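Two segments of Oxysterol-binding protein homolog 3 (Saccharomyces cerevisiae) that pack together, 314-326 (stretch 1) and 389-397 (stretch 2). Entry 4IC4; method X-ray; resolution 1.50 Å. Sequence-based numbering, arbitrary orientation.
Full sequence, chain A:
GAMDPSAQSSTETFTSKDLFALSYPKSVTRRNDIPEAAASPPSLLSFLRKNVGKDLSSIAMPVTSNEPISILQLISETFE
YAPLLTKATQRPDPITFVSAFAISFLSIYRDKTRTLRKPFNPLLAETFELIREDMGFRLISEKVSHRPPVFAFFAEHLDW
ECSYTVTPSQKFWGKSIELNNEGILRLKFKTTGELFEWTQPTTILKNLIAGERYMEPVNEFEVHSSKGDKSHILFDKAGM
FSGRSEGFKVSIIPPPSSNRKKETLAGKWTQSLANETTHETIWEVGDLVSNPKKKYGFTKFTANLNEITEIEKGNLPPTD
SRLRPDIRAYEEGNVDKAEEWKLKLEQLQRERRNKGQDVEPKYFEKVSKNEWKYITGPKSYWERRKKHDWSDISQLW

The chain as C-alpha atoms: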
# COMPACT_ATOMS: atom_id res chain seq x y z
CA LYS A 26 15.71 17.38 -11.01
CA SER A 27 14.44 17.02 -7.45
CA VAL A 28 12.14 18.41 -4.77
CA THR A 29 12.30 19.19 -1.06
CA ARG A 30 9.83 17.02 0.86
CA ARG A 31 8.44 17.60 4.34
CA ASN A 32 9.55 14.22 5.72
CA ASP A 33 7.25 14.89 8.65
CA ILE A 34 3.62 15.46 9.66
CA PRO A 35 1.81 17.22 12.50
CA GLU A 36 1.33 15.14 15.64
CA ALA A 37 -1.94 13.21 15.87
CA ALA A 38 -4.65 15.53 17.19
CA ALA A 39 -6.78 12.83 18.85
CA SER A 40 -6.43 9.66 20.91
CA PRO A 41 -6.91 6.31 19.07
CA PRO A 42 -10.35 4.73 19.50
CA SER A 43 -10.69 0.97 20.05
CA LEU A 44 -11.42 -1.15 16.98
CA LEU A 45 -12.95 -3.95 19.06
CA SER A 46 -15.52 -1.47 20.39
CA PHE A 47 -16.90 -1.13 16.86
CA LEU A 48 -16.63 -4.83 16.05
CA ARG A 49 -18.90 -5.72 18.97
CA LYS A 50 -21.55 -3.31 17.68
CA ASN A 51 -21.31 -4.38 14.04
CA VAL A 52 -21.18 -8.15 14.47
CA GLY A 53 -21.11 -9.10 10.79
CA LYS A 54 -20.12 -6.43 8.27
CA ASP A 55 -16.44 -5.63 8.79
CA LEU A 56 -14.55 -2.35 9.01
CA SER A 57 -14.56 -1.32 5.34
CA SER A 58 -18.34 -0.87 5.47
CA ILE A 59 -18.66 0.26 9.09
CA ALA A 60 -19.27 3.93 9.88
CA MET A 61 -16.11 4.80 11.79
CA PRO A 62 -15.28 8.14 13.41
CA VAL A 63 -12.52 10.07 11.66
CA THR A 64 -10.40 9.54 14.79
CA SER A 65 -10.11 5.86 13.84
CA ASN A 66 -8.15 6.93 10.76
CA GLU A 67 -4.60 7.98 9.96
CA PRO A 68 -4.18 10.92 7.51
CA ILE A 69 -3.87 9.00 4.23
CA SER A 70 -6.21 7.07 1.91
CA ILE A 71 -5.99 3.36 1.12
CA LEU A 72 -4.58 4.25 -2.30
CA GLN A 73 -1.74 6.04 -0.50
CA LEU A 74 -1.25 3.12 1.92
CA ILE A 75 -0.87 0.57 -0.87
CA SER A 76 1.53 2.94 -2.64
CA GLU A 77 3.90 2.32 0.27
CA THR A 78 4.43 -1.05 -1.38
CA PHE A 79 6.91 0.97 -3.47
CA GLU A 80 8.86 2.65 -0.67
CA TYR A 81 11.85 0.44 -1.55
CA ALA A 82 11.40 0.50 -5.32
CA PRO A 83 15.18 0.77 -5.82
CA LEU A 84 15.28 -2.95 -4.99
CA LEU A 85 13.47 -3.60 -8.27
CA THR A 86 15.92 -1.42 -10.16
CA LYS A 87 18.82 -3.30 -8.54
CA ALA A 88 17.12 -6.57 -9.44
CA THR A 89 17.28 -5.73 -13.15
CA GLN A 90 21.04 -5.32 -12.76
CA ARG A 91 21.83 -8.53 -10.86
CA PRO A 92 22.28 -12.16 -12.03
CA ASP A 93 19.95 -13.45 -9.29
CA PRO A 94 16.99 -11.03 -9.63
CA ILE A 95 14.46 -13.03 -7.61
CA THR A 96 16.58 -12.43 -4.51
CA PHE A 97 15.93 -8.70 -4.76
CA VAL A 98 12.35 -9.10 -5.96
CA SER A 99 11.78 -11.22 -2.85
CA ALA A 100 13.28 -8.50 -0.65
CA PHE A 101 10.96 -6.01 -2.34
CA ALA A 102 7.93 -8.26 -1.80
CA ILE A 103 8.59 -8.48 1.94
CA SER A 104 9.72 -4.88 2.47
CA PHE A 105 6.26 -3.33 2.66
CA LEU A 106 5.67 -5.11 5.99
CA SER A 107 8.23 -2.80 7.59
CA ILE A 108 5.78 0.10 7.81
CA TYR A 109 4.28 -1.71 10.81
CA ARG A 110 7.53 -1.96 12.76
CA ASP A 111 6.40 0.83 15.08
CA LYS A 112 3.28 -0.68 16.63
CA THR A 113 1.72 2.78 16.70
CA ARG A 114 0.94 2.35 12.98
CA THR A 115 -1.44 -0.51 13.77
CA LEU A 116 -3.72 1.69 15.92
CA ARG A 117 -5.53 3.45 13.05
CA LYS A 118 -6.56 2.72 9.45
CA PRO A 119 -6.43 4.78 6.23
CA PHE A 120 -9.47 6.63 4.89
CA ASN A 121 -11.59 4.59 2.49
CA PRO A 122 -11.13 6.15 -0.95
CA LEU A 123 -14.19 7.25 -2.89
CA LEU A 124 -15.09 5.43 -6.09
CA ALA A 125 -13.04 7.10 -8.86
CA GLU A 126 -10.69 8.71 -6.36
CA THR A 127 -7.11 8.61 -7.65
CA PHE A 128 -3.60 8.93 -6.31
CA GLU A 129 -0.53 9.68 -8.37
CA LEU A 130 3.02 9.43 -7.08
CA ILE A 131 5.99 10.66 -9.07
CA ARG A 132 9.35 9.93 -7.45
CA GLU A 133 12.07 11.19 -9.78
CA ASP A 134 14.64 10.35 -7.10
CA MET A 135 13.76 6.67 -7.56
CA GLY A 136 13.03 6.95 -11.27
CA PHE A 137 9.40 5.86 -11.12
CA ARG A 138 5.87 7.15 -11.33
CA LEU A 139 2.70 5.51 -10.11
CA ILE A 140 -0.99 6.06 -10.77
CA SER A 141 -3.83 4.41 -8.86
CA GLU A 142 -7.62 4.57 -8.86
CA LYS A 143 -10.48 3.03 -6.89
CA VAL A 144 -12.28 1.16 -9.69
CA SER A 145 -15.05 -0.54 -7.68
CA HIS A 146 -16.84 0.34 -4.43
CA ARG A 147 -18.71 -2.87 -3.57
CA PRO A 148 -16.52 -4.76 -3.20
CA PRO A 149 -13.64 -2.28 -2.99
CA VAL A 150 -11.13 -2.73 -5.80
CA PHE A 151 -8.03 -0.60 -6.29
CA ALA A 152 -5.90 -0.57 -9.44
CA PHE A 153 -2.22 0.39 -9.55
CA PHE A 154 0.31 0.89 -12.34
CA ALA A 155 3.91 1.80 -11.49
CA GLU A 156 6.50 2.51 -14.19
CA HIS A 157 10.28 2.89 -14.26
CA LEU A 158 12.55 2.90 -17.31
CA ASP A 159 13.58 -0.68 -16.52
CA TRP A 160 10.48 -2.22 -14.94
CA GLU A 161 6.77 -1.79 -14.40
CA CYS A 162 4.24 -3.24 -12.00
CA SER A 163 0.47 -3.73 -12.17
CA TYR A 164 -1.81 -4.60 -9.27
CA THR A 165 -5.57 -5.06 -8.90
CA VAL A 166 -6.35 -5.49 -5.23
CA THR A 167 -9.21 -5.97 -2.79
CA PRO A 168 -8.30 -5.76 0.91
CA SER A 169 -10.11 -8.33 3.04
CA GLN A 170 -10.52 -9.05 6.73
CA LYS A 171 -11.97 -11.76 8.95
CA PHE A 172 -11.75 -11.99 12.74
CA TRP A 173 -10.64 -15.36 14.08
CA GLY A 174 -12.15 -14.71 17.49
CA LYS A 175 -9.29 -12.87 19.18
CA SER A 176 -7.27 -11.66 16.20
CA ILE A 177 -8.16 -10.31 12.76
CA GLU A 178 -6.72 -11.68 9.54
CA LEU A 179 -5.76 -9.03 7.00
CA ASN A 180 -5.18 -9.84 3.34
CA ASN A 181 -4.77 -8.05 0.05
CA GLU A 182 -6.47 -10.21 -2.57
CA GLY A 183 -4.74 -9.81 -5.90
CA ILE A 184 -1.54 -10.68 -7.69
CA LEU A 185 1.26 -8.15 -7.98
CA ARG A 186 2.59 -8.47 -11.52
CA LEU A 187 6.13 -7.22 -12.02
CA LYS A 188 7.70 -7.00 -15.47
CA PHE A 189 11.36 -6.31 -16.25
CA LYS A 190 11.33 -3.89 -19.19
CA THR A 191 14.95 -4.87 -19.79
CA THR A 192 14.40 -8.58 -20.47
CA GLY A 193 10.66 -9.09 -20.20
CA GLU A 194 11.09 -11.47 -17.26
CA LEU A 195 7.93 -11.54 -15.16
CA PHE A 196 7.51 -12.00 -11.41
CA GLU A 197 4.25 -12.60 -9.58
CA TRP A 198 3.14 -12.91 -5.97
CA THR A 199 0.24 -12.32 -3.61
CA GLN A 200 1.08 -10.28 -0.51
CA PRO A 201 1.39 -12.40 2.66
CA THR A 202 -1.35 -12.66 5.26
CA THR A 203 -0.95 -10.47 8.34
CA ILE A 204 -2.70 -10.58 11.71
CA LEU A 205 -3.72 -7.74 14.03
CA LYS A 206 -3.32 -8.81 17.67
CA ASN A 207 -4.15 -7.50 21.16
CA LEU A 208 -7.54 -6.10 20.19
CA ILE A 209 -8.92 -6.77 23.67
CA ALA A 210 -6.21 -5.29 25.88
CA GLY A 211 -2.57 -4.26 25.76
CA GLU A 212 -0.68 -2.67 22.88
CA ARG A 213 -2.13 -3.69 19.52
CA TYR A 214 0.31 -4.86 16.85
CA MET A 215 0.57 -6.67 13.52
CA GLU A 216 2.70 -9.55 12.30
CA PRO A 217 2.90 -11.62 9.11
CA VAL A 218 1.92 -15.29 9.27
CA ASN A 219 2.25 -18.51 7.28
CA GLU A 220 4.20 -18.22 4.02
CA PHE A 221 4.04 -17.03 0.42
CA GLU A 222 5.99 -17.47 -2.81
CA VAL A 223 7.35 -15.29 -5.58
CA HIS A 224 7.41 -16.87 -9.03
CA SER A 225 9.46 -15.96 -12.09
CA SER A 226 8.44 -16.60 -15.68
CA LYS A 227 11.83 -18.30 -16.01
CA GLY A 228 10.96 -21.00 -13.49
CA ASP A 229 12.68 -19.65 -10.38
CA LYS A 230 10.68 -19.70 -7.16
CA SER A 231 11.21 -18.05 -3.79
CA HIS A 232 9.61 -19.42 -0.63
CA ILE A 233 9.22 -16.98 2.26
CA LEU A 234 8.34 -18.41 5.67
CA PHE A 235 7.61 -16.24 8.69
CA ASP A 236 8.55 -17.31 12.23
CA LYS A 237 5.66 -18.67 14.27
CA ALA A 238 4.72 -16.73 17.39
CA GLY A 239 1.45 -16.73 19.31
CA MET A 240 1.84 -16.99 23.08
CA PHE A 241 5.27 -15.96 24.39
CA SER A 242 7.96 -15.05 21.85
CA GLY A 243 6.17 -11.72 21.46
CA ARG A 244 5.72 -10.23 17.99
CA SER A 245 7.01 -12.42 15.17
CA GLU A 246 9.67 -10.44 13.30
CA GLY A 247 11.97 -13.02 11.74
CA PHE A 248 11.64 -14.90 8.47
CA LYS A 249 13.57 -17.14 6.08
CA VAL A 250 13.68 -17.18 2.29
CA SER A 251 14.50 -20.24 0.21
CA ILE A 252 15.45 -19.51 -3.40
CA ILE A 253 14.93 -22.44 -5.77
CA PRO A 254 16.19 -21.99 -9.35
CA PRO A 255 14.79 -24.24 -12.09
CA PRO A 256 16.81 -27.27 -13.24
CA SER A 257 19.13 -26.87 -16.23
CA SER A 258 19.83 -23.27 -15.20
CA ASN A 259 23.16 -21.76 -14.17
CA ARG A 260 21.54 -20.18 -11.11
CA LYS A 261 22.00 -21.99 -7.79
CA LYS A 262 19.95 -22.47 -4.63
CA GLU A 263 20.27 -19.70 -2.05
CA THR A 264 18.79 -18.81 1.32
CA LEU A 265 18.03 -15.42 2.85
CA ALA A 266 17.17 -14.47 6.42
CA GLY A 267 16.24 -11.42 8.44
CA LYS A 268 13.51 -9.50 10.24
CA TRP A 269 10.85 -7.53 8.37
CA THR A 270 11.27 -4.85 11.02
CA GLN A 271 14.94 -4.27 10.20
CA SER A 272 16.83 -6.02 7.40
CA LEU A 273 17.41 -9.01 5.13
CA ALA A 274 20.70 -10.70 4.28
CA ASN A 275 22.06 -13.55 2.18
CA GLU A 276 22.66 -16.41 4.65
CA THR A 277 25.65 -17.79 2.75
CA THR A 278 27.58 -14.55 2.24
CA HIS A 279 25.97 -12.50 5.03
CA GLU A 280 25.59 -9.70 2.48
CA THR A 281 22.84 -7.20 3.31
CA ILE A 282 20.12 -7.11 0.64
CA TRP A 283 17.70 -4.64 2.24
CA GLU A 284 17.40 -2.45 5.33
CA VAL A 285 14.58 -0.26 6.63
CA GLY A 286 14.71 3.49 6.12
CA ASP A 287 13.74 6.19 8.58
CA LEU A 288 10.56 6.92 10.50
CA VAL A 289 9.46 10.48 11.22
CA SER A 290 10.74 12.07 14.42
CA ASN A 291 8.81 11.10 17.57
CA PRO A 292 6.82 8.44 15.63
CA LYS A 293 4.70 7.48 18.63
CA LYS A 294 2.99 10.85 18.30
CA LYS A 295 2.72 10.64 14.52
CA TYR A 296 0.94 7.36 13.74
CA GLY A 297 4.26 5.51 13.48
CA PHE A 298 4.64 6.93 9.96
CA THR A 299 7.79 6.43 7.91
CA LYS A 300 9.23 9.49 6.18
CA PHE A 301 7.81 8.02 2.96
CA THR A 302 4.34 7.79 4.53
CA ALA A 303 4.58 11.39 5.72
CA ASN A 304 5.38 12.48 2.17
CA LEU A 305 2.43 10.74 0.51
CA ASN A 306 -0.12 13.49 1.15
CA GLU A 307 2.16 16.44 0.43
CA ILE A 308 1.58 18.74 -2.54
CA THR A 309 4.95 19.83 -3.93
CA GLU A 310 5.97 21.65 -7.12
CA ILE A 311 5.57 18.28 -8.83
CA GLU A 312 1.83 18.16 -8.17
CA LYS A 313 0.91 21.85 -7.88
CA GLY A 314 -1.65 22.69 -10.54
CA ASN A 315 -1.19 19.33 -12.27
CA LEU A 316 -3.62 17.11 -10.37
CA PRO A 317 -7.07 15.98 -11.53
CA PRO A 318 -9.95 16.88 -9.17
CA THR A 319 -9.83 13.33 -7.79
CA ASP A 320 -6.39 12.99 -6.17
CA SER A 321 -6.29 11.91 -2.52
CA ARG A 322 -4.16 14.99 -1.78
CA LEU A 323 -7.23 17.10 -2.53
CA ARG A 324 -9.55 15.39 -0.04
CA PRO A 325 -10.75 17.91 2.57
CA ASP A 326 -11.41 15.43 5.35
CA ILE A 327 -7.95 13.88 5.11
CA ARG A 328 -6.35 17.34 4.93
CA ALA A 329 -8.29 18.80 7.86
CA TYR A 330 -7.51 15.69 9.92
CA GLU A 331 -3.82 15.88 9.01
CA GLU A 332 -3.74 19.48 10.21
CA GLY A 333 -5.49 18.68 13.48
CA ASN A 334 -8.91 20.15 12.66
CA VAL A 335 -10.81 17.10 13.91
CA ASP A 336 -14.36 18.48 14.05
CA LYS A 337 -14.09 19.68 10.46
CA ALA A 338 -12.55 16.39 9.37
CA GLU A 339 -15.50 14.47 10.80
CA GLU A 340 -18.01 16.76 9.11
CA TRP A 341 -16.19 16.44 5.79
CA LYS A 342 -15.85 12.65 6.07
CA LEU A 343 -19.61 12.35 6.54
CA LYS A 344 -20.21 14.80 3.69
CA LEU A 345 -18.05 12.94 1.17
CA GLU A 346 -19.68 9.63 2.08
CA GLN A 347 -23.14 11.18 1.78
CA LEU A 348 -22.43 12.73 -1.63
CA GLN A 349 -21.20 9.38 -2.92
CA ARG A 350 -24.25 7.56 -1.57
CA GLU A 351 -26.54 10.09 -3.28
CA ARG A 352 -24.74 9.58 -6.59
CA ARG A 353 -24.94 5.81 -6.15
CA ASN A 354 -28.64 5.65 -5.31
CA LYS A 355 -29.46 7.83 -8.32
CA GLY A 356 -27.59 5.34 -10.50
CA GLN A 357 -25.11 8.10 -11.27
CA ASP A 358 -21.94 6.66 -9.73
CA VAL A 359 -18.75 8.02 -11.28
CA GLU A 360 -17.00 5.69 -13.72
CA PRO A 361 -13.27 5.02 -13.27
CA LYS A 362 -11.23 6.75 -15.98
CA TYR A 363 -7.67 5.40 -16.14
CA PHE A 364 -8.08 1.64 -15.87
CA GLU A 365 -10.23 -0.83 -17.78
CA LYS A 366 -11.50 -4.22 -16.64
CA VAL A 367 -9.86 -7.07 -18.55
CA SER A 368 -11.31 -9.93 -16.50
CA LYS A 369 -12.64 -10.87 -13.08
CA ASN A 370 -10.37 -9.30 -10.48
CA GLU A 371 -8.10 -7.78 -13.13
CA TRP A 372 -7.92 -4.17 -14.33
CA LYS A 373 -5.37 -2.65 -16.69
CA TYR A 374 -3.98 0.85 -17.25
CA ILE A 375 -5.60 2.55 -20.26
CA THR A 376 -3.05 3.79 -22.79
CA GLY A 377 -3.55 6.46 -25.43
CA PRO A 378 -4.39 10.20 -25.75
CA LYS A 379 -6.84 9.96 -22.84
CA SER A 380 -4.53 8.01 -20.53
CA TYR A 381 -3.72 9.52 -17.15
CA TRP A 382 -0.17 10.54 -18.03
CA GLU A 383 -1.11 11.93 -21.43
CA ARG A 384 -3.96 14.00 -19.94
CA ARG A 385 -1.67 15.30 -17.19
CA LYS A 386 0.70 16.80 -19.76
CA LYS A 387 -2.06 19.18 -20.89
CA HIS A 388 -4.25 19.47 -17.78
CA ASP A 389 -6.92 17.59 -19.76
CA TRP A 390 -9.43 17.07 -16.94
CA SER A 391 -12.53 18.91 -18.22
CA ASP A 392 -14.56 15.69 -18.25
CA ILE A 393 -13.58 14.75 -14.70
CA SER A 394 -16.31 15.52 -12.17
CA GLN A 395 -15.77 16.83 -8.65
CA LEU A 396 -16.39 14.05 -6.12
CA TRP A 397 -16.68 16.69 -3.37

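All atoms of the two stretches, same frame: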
# COMPACT_ATOMS: atom_id res chain seq x y z
N GLY A 314 -0.96 22.31 -9.32
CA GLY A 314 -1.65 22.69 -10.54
C GLY A 314 -1.72 21.63 -11.62
O GLY A 314 -2.24 21.88 -12.70
N ASN A 315 -1.22 20.43 -11.31
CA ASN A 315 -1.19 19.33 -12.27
C ASN A 315 -2.14 18.18 -11.95
O ASN A 315 -2.31 17.28 -12.77
CB ASN A 315 0.22 18.76 -12.36
CG ASN A 315 1.25 19.78 -12.78
OD1 ASN A 315 2.39 19.78 -12.31
ND2 ASN A 315 0.86 20.66 -13.69
N LEU A 316 -2.74 18.20 -10.77
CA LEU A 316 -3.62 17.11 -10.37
C LEU A 316 -5.05 17.19 -10.87
O LEU A 316 -5.59 18.27 -11.09
CB LEU A 316 -3.67 17.03 -8.84
CG LEU A 316 -2.38 16.83 -8.05
CD1 LEU A 316 -2.69 16.97 -6.57
CD2 LEU A 316 -1.77 15.46 -8.37
N PRO A 317 -5.67 16.03 -11.08
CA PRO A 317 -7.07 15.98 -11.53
C PRO A 317 -7.85 16.27 -10.24
O PRO A 317 -7.29 16.22 -9.15
CB PRO A 317 -7.23 14.54 -11.99
CG PRO A 317 -6.33 13.80 -11.04
CD PRO A 317 -5.09 14.67 -11.03
N PRO A 318 -9.15 16.58 -10.35
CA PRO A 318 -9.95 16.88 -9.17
C PRO A 318 -10.07 15.74 -8.16
O PRO A 318 -10.48 15.96 -7.02
CB PRO A 318 -11.32 17.23 -9.76
CG PRO A 318 -10.98 17.77 -11.11
CD PRO A 318 -9.90 16.83 -11.59
N THR A 319 -9.69 14.55 -8.59
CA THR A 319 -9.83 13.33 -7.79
C THR A 319 -8.68 12.83 -6.92
O THR A 319 -8.84 11.82 -6.22
CB THR A 319 -10.22 12.18 -8.73
OG1 THR A 319 -9.22 12.04 -9.74
CG2 THR A 319 -11.57 12.44 -9.41
N ASP A 320 -7.53 13.48 -6.95
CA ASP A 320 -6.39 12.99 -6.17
C ASP A 320 -6.62 13.01 -4.66
O ASP A 320 -7.24 13.94 -4.13
CB ASP A 320 -5.14 13.80 -6.51
CG ASP A 320 -3.86 13.11 -6.07
OD1 ASP A 320 -3.36 12.23 -6.80
OD2 ASP A 320 -3.34 13.45 -4.98
N SER A 321 -6.13 11.99 -3.97
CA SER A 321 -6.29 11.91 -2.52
C SER A 321 -5.74 13.14 -1.80
O SER A 321 -6.21 13.50 -0.72
CB SER A 321 -5.58 10.67 -1.97
OG SER A 321 -6.17 9.47 -2.45
N ARG A 322 -4.74 13.79 -2.39
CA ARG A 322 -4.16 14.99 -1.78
C ARG A 322 -5.15 16.14 -1.73
O ARG A 322 -4.93 17.12 -1.02
CB ARG A 322 -2.93 15.45 -2.55
CG ARG A 322 -1.77 14.47 -2.58
CD ARG A 322 -0.61 15.07 -3.35
NE ARG A 322 0.51 14.15 -3.51
CZ ARG A 322 0.55 13.15 -4.39
NH1 ARG A 322 -0.48 12.94 -5.21
NH2 ARG A 322 1.62 12.38 -4.47
N LEU A 323 -6.24 16.03 -2.49
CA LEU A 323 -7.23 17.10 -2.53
C LEU A 323 -8.43 16.83 -1.63
O LEU A 323 -9.35 17.65 -1.56
CB LEU A 323 -7.68 17.34 -3.98
CG LEU A 323 -6.53 17.70 -4.94
CD1 LEU A 323 -7.09 17.94 -6.34
CD2 LEU A 323 -5.79 18.93 -4.43
N ARG A 324 -8.44 15.70 -0.93
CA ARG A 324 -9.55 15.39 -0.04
C ARG A 324 -9.53 16.30 1.18
O ARG A 324 -8.54 16.38 1.91
CB ARG A 324 -9.52 13.92 0.39
CG ARG A 324 -10.12 13.02 -0.66
CD ARG A 324 -10.34 11.61 -0.19
NE ARG A 324 -11.19 11.51 1.00
CZ ARG A 324 -11.77 10.37 1.37
NH1 ARG A 324 -11.60 9.27 0.65
NH2 ARG A 324 -12.50 10.32 2.48
N PRO A 325 -10.65 17.00 1.43
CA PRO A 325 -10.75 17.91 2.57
C PRO A 325 -10.77 17.27 3.95
O PRO A 325 -10.27 17.86 4.91
CB PRO A 325 -12.02 18.70 2.27
CG PRO A 325 -12.86 17.71 1.55
CD PRO A 325 -11.87 17.04 0.61
N ASP A 326 -11.36 16.09 4.06
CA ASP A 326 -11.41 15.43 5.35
C ASP A 326 -10.02 14.95 5.76
O ASP A 326 -9.60 15.13 6.90
CB ASP A 326 -12.43 14.29 5.35
CG ASP A 326 -12.26 13.31 4.19
OD1 ASP A 326 -11.51 13.59 3.22
OD2 ASP A 326 -12.91 12.25 4.25
N ASP A 389 -5.69 18.02 -19.11
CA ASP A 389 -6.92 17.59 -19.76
C ASP A 389 -7.85 16.86 -18.79
O ASP A 389 -7.96 15.63 -18.83
CB ASP A 389 -6.58 16.70 -20.97
CG ASP A 389 -7.81 16.22 -21.72
OD1 ASP A 389 -8.85 16.92 -21.69
OD2 ASP A 389 -7.74 15.15 -22.35
N TRP A 390 -8.52 17.63 -17.94
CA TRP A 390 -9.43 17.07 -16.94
C TRP A 390 -10.85 17.65 -17.00
O TRP A 390 -11.61 17.49 -16.05
CB TRP A 390 -8.89 17.34 -15.53
CG TRP A 390 -7.42 17.13 -15.32
CD1 TRP A 390 -6.51 18.09 -14.98
CD2 TRP A 390 -6.71 15.89 -15.33
NE1 TRP A 390 -5.28 17.52 -14.76
CE2 TRP A 390 -5.37 16.17 -14.97
CE3 TRP A 390 -7.07 14.56 -15.61
CZ2 TRP A 390 -4.39 15.17 -14.88
CZ3 TRP A 390 -6.09 13.57 -15.51
CH2 TRP A 390 -4.76 13.88 -15.15
N SER A 391 -11.21 18.31 -18.10
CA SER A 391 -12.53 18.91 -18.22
C SER A 391 -13.72 17.96 -18.06
O SER A 391 -14.81 18.39 -17.69
CB SER A 391 -12.65 19.65 -19.55
OG SER A 391 -11.72 20.73 -19.61
N ASP A 392 -13.50 16.68 -18.35
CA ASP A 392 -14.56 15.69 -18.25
C ASP A 392 -14.55 14.93 -16.93
O ASP A 392 -15.29 13.96 -16.75
CB ASP A 392 -14.45 14.70 -19.42
CG ASP A 392 -13.12 13.97 -19.44
OD1 ASP A 392 -12.08 14.61 -19.16
OD2 ASP A 392 -13.11 12.76 -19.74
N ILE A 393 -13.70 15.37 -16.01
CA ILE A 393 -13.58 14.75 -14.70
C ILE A 393 -14.43 15.53 -13.70
O ILE A 393 -14.18 16.71 -13.46
CB ILE A 393 -12.12 14.74 -14.22
CG1 ILE A 393 -11.23 14.05 -15.25
CG2 ILE A 393 -12.02 14.07 -12.86
CD1 ILE A 393 -11.60 12.61 -15.55
N SER A 394 -15.43 14.86 -13.13
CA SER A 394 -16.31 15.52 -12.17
C SER A 394 -15.67 15.68 -10.79
O SER A 394 -14.69 15.01 -10.46
CB SER A 394 -17.60 14.72 -12.02
OG SER A 394 -17.34 13.45 -11.44
N GLN A 395 -16.24 16.58 -10.01
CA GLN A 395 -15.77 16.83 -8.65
C GLN A 395 -16.51 15.87 -7.73
O GLN A 395 -17.74 15.89 -7.65
CB GLN A 395 -16.07 18.27 -8.25
CG GLN A 395 -15.35 19.31 -9.09
CD GLN A 395 -13.87 19.42 -8.74
OE1 GLN A 395 -13.09 19.98 -9.51
NE2 GLN A 395 -13.49 18.90 -7.58
N LEU A 396 -15.77 15.02 -7.03
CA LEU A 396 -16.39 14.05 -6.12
C LEU A 396 -16.86 14.74 -4.83
O LEU A 396 -17.70 14.21 -4.10
CB LEU A 396 -15.41 12.93 -5.80
CG LEU A 396 -14.90 12.14 -7.01
CD1 LEU A 396 -13.83 11.15 -6.56
CD2 LEU A 396 -16.06 11.41 -7.68
N TRP A 397 -16.31 15.92 -4.56
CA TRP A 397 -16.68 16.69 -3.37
C TRP A 397 -16.55 18.18 -3.66
O TRP A 397 -16.07 18.57 -4.73
CB TRP A 397 -15.78 16.31 -2.19
CG TRP A 397 -14.32 16.53 -2.45
CD1 TRP A 397 -13.65 17.72 -2.41
CD2 TRP A 397 -13.37 15.55 -2.87
NE1 TRP A 397 -12.34 17.54 -2.79
CE2 TRP A 397 -12.14 16.21 -3.07
CE3 TRP A 397 -13.44 14.16 -3.09
CZ2 TRP A 397 -10.99 15.54 -3.49
CZ3 TRP A 397 -12.30 13.50 -3.51
CH2 TRP A 397 -11.09 14.19 -3.70
OXT TRP A 397 -16.95 18.96 -2.77
O HOH W 1 -4.42 20.10 -13.23
O HOH W 2 -2.24 18.33 -15.35
O HOH W 3 -13.13 15.64 -6.25

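Segments can be joined without strand pairing when aromatic rings offer broad faces to aliphatic groups and water links the polar backbone atoms left between them. In this oxysterol-binding protein homolog, two segments, largely loop, bury 618 Å² between them, with the C-terminal segment supplying a tryptophan near each end.

The carbonyls of Asn315 and Leu316 approach the indole nitrogen of Trp390 through water: one molecule lies 2.8 Å from Asn315 O and 3.2 Å from Trp390 NE1, and a second donates to Gly314 O and Leu316 O and weakly accepts from the same nitrogen. Pro317 then lies flat on this indole, its CB 3.6 Å from the centroid of the Trp390 six-membered ring and almost along the ring normal, a CH-pi contact to which the compact proline ring is well suited. It also opens a type I turn, through Asp320, while a second such turn carries Trp390 to Ile393.

Pro318 points toward the partner and is the most heavily covered residue of its stretch: its CD is 3.7 Å from Ile393 CG2, and its CB is 3.3 Å from Gln395 OE1. A water accepts from Leu396 N and donates to Pro318 O, 2.8 Å from each. Thr319 turns its methyl to the apolar side, CG2 lying 3.8 Å from Ile393 CG2 and 3.9 Å from Leu396 CD1, while its hydroxyl is satisfied elsewhere in the structure.

Beyond the turn, Asp320 and Arg322 form a salt bridge within the stretch. Leu323 CB packs 3.8 Å from Trp397 CZ2. Arg324 CG and Pro325 CD cover one face of the Trp397 indole, 3.8 Å from the six-membered and 3.6 Å from the five-membered ring centroid, respectively. The Arg324 guanidinium meanwhile pairs with Asp326, NH2 to OD2 at 2.7 Å, leaving its aliphatic stem against the terminal tryptophan.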